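PDB 5AH5: leucine--trna ligase from Agrobacterium radiobacter, which probably joins leucine to its cognate tRNA at the expense of ATP, as a class I aminoacyl-tRNA synthetase. Local coordinates for residues E725-A728 / N733-V736. Sequence-based numbering, arbitrary orientation.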
# COMPACT_ATOMS: atom_id res chain seq x y z
N GLU B 725 19.27 26.35 -7.10
CA GLU B 725 20.49 26.94 -7.61
C GLU B 725 20.12 28.01 -8.66
O GLU B 725 20.64 29.12 -8.65
CB GLU B 725 21.37 25.85 -8.27
CG GLU B 725 22.76 26.27 -8.74
CD GLU B 725 23.80 26.35 -7.63
OE1 GLU B 725 23.55 25.92 -6.47
OE2 GLU B 725 24.92 26.79 -7.93
N LEU B 726 19.25 27.64 -9.59
CA LEU B 726 18.91 28.52 -10.72
C LEU B 726 18.13 29.72 -10.26
O LEU B 726 18.46 30.85 -10.63
CB LEU B 726 18.15 27.75 -11.77
CG LEU B 726 19.06 26.71 -12.40
CD1 LEU B 726 18.27 25.90 -13.44
CD2 LEU B 726 20.31 27.33 -12.99
N TRP B 727 17.14 29.49 -9.40
CA TRP B 727 16.42 30.58 -8.72
C TRP B 727 17.34 31.62 -8.11
O TRP B 727 17.18 32.84 -8.40
CB TRP B 727 15.51 29.99 -7.66
CG TRP B 727 14.55 30.88 -6.94
CD1 TRP B 727 14.64 31.27 -5.65
CD2 TRP B 727 13.30 31.34 -7.40
NE1 TRP B 727 13.54 31.97 -5.27
CE2 TRP B 727 12.67 32.00 -6.32
CE3 TRP B 727 12.63 31.26 -8.62
CZ2 TRP B 727 11.42 32.63 -6.45
CZ3 TRP B 727 11.39 31.82 -8.74
CH2 TRP B 727 10.80 32.53 -7.67
N ALA B 728 18.31 31.14 -7.32
CA ALA B 728 19.31 32.04 -6.73
C ALA B 728 20.20 32.71 -7.75
O ALA B 728 20.49 33.91 -7.62
CB ALA B 728 20.20 31.32 -5.70
N ASN B 733 16.10 35.99 -3.68
CA ASN B 733 16.67 35.87 -2.33
C ASN B 733 16.02 34.78 -1.51
O ASN B 733 16.63 34.25 -0.60
CB ASN B 733 16.50 37.18 -1.55
CG ASN B 733 17.31 38.32 -2.12
OD1 ASN B 733 18.45 38.13 -2.60
ND2 ASN B 733 16.74 39.52 -2.07
N SER B 734 14.74 34.54 -1.80
CA SER B 734 13.92 33.52 -1.17
C SER B 734 14.31 32.11 -1.68
O SER B 734 15.08 31.96 -2.62
CB SER B 734 12.46 33.80 -1.49
OG SER B 734 12.23 33.65 -2.91
N LEU B 735 13.78 31.08 -1.04
CA LEU B 735 13.93 29.69 -1.53
C LEU B 735 12.72 29.43 -2.39
O LEU B 735 11.63 29.73 -1.96
CB LEU B 735 13.98 28.71 -0.36
CG LEU B 735 15.24 28.76 0.52
CD1 LEU B 735 15.05 27.96 1.81
CD2 LEU B 735 16.44 28.24 -0.25
N VAL B 736 12.89 28.85 -3.58
CA VAL B 736 11.75 28.55 -4.43
C VAL B 736 10.85 27.58 -3.75
O VAL B 736 9.64 27.59 -4.00
CB VAL B 736 12.00 27.77 -5.79
CG1 VAL B 736 11.17 28.40 -6.87
CG2 VAL B 736 13.43 27.55 -6.19
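W727, near the C-terminal end of helix 720-729, spreads its indole against the loop that follows, meeting S734 at the edge of the ring and V736 over one face. Its CG lies anti to the backbone N (chi1 -173°), which carries the ring off the helix to the returning chain. There W727 NE1 donates a hydrogen bond to S734 OG at 3.2 Å, with an N-H...O angle of 153° and the hydroxyl almost exactly in the indole plane. The S734 carbonyl O lies near that plane too, 3.1 Å from W727 NE1. Serine suits this place because its short side chain presents a hydroxyl close to the backbone; OG also has a weak hydrogen bond with E739.

V736 supplies the apolar half of the contact by laying one methyl over the benzo ring and setting the other against the stem. V736 CG1 sits over the six-membered ring of W727, 3.7 Å from its centroid and 15° off the normal, a CH-pi contact, while V736 CG2 reaches the root of the side chain, 3.5 Å from W727 CB. A beta-branched residue can touch ring and stem at once in this way, and the broad indole gives both methyls a surface while keeping one polar N-H for the loop. The buried tryptophan thus has its polar atom satisfied at the edge and hydrocarbon against its face.

The four-residue connection makes this a local closure of the chain on its own helix within the anticodon-binding domain; V736 N is hydrogen-bonded to E724, one turn before W727. Helix 701-715 also packs here, with V712 and R713 touching W727 and R713 meeting V736, while L735 and A728 pack on W12 of helix 5-19.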